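Local coordinates for protein Sodium/sialic acid symporter SiaT (PDB 5NV9) that couples the inward sodium gradient to uptake of the sialic acid N-acetylneuraminic acid across the bacterial inner membrane, at residues 405-417 against 442-454. Residues are numbered along the deposited sequence; the frame is centred on the assembly and turned at random.
Sequences DAFNSLIGLMGGP and VSIIAVLAARYGS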
loop_
_atom_site.group_PDB
_atom_site.type_symbol
_atom_site.label_atom_id
_atom_site.label_comp_id
_atom_site.label_asym_id
_atom_site.label_seq_id
_atom_site.Cartn_x
_atom_site.Cartn_y
_atom_site.Cartn_z
ATOM N N ASP A 405 4.474 -0.580 -18.523
ATOM C CA ASP A 405 5.008 -1.574 -17.578
ATOM C C ASP A 405 6.475 -1.307 -17.352
ATOM O O ASP A 405 6.965 -1.439 -16.239
ATOM C CB ASP A 405 4.901 -2.997 -18.174
ATOM C CG ASP A 405 3.722 -3.784 -17.657
ATOM O OD1 ASP A 405 3.283 -3.542 -16.515
ATOM O OD2 ASP A 405 3.268 -4.684 -18.388
ATOM N N ALA A 406 7.173 -0.971 -18.438
ATOM C CA ALA A 406 8.580 -0.597 -18.388
ATOM C C ALA A 406 8.840 0.446 -17.301
ATOM O O ALA A 406 9.474 0.105 -16.297
ATOM C CB ALA A 406 9.062 -0.102 -19.742
ATOM N N PHE A 407 8.360 1.691 -17.469
ATOM C CA PHE A 407 8.488 2.713 -16.392
ATOM C C PHE A 407 8.176 2.093 -15.027
ATOM O O PHE A 407 8.986 2.134 -14.109
ATOM C CB PHE A 407 7.547 3.923 -16.572
ATOM C CG PHE A 407 7.166 4.588 -15.252
ATOM C CD1 PHE A 407 8.028 5.497 -14.633
ATOM C CD2 PHE A 407 5.963 4.262 -14.594
ATOM C CE1 PHE A 407 7.694 6.084 -13.415
ATOM C CE2 PHE A 407 5.633 4.840 -13.371
ATOM C CZ PHE A 407 6.495 5.761 -12.787
ATOM N N ASN A 408 6.985 1.512 -14.912
ATOM C CA ASN A 408 6.500 1.057 -13.634
ATOM C C ASN A 408 7.425 -0.000 -13.000
ATOM O O ASN A 408 7.857 0.128 -11.833
ATOM C CB ASN A 408 5.083 0.520 -13.779
ATOM C CG ASN A 408 4.685 -0.320 -12.603
ATOM O OD1 ASN A 408 4.346 0.207 -11.537
ATOM N ND2 ASN A 408 4.768 -1.640 -12.765
ATOM N N SER A 409 7.744 -1.038 -13.770
ATOM C CA SER A 409 8.608 -2.082 -13.252
ATOM C C SER A 409 10.003 -1.498 -12.937
ATOM O O SER A 409 10.609 -1.859 -11.926
ATOM C CB SER A 409 8.663 -3.303 -14.183
ATOM O OG SER A 409 9.550 -3.103 -15.251
ATOM N N LEU A 410 10.456 -0.550 -13.761
ATOM C CA LEU A 410 11.740 0.140 -13.574
ATOM C C LEU A 410 11.826 0.957 -12.262
ATOM O O LEU A 410 12.802 0.828 -11.499
ATOM C CB LEU A 410 11.986 1.061 -14.768
ATOM C CG LEU A 410 13.315 1.777 -14.844
ATOM C CD1 LEU A 410 14.436 0.772 -14.675
ATOM C CD2 LEU A 410 13.399 2.482 -16.190
ATOM N N ILE A 411 10.810 1.794 -12.013
ATOM C CA ILE A 411 10.761 2.654 -10.795
ATOM C C ILE A 411 10.574 1.805 -9.507
ATOM O O ILE A 411 11.143 2.117 -8.442
ATOM C CB ILE A 411 9.650 3.731 -10.922
ATOM C CG1 ILE A 411 9.639 4.622 -9.705
ATOM C CG2 ILE A 411 8.277 3.115 -11.068
ATOM C CD1 ILE A 411 11.012 5.256 -9.462
ATOM N N GLY A 412 9.789 0.723 -9.638
ATOM C CA GLY A 412 9.608 -0.279 -8.590
ATOM C C GLY A 412 10.901 -0.842 -8.058
ATOM O O GLY A 412 11.032 -1.097 -6.862
ATOM N N LEU A 413 11.872 -1.035 -8.942
ATOM C CA LEU A 413 13.150 -1.516 -8.511
ATOM C C LEU A 413 13.872 -0.552 -7.538
ATOM O O LEU A 413 14.772 -0.991 -6.796
ATOM C CB LEU A 413 14.033 -1.737 -9.715
ATOM C CG LEU A 413 13.590 -2.782 -10.746
ATOM C CD1 LEU A 413 14.515 -2.711 -11.969
ATOM C CD2 LEU A 413 13.623 -4.142 -10.097
HETATM N N MSE A 414 13.509 0.730 -7.543
HETATM C CA MSE A 414 14.141 1.743 -6.654
HETATM C C MSE A 414 13.706 1.652 -5.200
HETATM O O MSE A 414 14.394 2.219 -4.332
HETATM C CB MSE A 414 14.016 3.195 -7.105
HETATM C CG MSE A 414 14.332 3.408 -8.586
HETATM SE SE MSE A 414 16.255 3.158 -8.863
HETATM C CE MSE A 414 16.209 1.429 -9.857
ATOM N N GLY A 415 12.661 0.874 -4.896
ATOM C CA GLY A 415 12.252 0.619 -3.528
ATOM C C GLY A 415 13.289 -0.041 -2.645
ATOM O O GLY A 415 13.433 0.307 -1.452
ATOM N N GLY A 416 14.015 -0.986 -3.214
ATOM C CA GLY A 416 15.120 -1.619 -2.530
ATOM C C GLY A 416 16.175 -0.604 -2.087
ATOM O O GLY A 416 16.471 -0.480 -0.889
ATOM N N PRO A 417 16.748 0.146 -3.038
ATOM C CA PRO A 417 17.790 1.135 -2.657
ATOM C C PRO A 417 17.249 2.181 -1.660
ATOM O O PRO A 417 17.944 2.572 -0.734
ATOM C CB PRO A 417 18.198 1.755 -4.008
ATOM C CG PRO A 417 17.804 0.759 -5.049
ATOM C CD PRO A 417 16.590 0.046 -4.495
ATOM N N VAL A 442 25.770 1.223 -6.650
ATOM C CA VAL A 442 25.904 -0.236 -6.599
ATOM C C VAL A 442 24.547 -0.948 -6.612
ATOM O O VAL A 442 24.339 -1.902 -7.402
ATOM C CB VAL A 442 26.627 -0.664 -5.326
ATOM C CG1 VAL A 442 26.501 -2.185 -5.141
ATOM C CG2 VAL A 442 28.109 -0.273 -5.430
ATOM N N SER A 443 23.656 -0.471 -5.737
ATOM C CA SER A 443 22.269 -0.949 -5.656
ATOM C C SER A 443 21.578 -0.880 -7.015
ATOM O O SER A 443 21.019 -1.873 -7.476
ATOM C CB SER A 443 21.481 -0.131 -4.628
ATOM O OG SER A 443 20.290 -0.818 -4.296
ATOM N N ILE A 444 21.662 0.260 -7.698
ATOM C CA ILE A 444 20.927 0.426 -8.939
ATOM C C ILE A 444 21.363 -0.565 -10.009
ATOM O O ILE A 444 20.536 -1.191 -10.687
ATOM C CB ILE A 444 20.996 1.864 -9.457
ATOM C CG1 ILE A 444 20.049 2.758 -8.618
ATOM C CG2 ILE A 444 20.644 1.932 -10.941
ATOM C CD1 ILE A 444 20.307 4.225 -8.872
ATOM N N ILE A 445 22.675 -0.707 -10.135
ATOM C CA ILE A 445 23.256 -1.608 -11.065
ATOM C C ILE A 445 22.885 -3.063 -10.763
ATOM O O ILE A 445 22.666 -3.892 -11.689
ATOM C CB ILE A 445 24.798 -1.450 -11.030
ATOM C CG1 ILE A 445 25.228 -0.142 -11.671
ATOM C CG2 ILE A 445 25.455 -2.593 -11.749
ATOM C CD1 ILE A 445 26.721 0.153 -11.524
ATOM N N ALA A 446 22.878 -3.395 -9.478
ATOM C CA ALA A 446 22.622 -4.742 -9.071
ATOM C C ALA A 446 21.177 -5.117 -9.359
ATOM O O ALA A 446 20.944 -6.230 -9.845
ATOM C CB ALA A 446 22.923 -4.936 -7.594
ATOM N N VAL A 447 20.250 -4.201 -9.067
ATOM C CA VAL A 447 18.836 -4.458 -9.314
ATOM C C VAL A 447 18.515 -4.523 -10.799
ATOM O O VAL A 447 17.685 -5.359 -11.188
ATOM C CB VAL A 447 17.841 -3.498 -8.567
ATOM C CG1 VAL A 447 18.179 -3.489 -7.094
ATOM C CG2 VAL A 447 17.844 -2.066 -9.092
ATOM N N LEU A 448 19.135 -3.674 -11.621
ATOM C CA LEU A 448 18.872 -3.713 -13.077
ATOM C C LEU A 448 19.414 -5.051 -13.619
ATOM O O LEU A 448 18.751 -5.712 -14.428
ATOM C CB LEU A 448 19.546 -2.557 -13.840
ATOM C CG LEU A 448 19.111 -1.142 -13.528
ATOM C CD1 LEU A 448 20.146 -0.177 -14.118
ATOM C CD2 LEU A 448 17.681 -0.918 -14.054
ATOM N N ALA A 449 20.624 -5.440 -13.185
ATOM C CA ALA A 449 21.145 -6.812 -13.490
ATOM C C ALA A 449 20.148 -7.938 -13.118
ATOM O O ALA A 449 19.887 -8.847 -13.956
ATOM C CB ALA A 449 22.468 -7.049 -12.797
ATOM N N ALA A 450 19.596 -7.885 -11.890
ATOM C CA ALA A 450 18.636 -8.914 -11.384
ATOM C C ALA A 450 17.403 -9.010 -12.258
ATOM O O ALA A 450 17.011 -10.102 -12.667
ATOM C CB ALA A 450 18.187 -8.622 -9.955
ATOM N N ARG A 451 16.841 -7.844 -12.563
ATOM C CA ARG A 451 15.553 -7.732 -13.187
ATOM C C ARG A 451 15.654 -8.015 -14.658
ATOM O O ARG A 451 14.814 -8.743 -15.170
ATOM C CB ARG A 451 14.960 -6.331 -12.985
ATOM C CG ARG A 451 13.790 -5.971 -13.880
ATOM C CD ARG A 451 12.566 -6.795 -13.511
ATOM N NE ARG A 451 11.509 -6.435 -14.418
ATOM C CZ ARG A 451 11.402 -6.868 -15.668
ATOM N NH1 ARG A 451 12.264 -7.762 -16.154
ATOM N NH2 ARG A 451 10.411 -6.424 -16.436
ATOM N N TYR A 452 16.677 -7.458 -15.330
ATOM C CA TYR A 452 16.765 -7.515 -16.785
ATOM C C TYR A 452 17.790 -8.520 -17.329
ATOM O O TYR A 452 17.708 -8.922 -18.491
ATOM C CB TYR A 452 17.011 -6.126 -17.361
ATOM C CG TYR A 452 15.944 -5.129 -17.049
ATOM C CD1 TYR A 452 14.624 -5.294 -17.519
ATOM C CD2 TYR A 452 16.219 -4.006 -16.271
ATOM C CE1 TYR A 452 13.608 -4.378 -17.174
ATOM C CE2 TYR A 452 15.218 -3.065 -15.960
ATOM C CZ TYR A 452 13.912 -3.252 -16.422
ATOM O OH TYR A 452 12.914 -2.328 -16.094
ATOM N N GLY A 453 18.716 -8.989 -16.504
ATOM C CA GLY A 453 19.725 -9.946 -16.996
ATOM C C GLY A 453 19.717 -11.248 -16.219
ATOM O O GLY A 453 20.715 -11.957 -16.146
ATOM N N SER A 454 18.635 -11.553 -15.543
ATOM C CA SER A 454 18.595 -12.854 -14.861
ATOM C C SER A 454 17.172 -13.365 -14.775
ATOM O O SER A 454 16.209 -12.639 -15.072
ATOM C CB SER A 454 19.189 -12.758 -13.459
ATOM O OG SER A 454 18.233 -12.290 -12.524
#
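Leu413 lays its CD1 methyl across the aliphatic root of Arg451, the two side chains meeting at about a right angle with Leu413 CD1 3.8 Å from Arg451 CB. Leu413 CB rests on Val447 CG2 (3.9 Å), and Tyr461 of helix 459-475 touches both Leu413 and Arg451. One turn toward the start of helix 405-412, Leu410 has CG anti to the backbone N (chi1 -175°), which carries CD1 out to Leu448 CD2 at 3.7 Å and to the edge of the Tyr452 ring, near its plane. One face of that ring is covered from within its own helix, Arg451 CG lying over its centre, while Arg451, bent at chi2 (69°), folds back and sets a face of its guanidinium over Tyr452 CE1. The polar tips gather near Ser409, whose OG stands 3.6 Å from Arg451 NH2, a contact and not a hydrogen bond; the weak bonds within its reach run to carbonyls of its own helix.

At the other end, selenomethionine Met414 brings SE to Ile444 CG1 at 3.8 Å and CE against Val447 CG2. Pro417 CG and CB lie against Ser443, whose hydroxyl is hydrogen-bonded to Gly465 O.

The N-to-C directions of 405-412 and 442-452 differ by 131°, and Leu413 and Met414 are the central residues of the type I turn Gly412-Gly415. Apolar packing thus joins the 404-427 transmembrane helix to the periplasmic half of helix 433-452, away from the substrate and sodium sites, within the all-helical LeuT fold of the sodium:solute symporters.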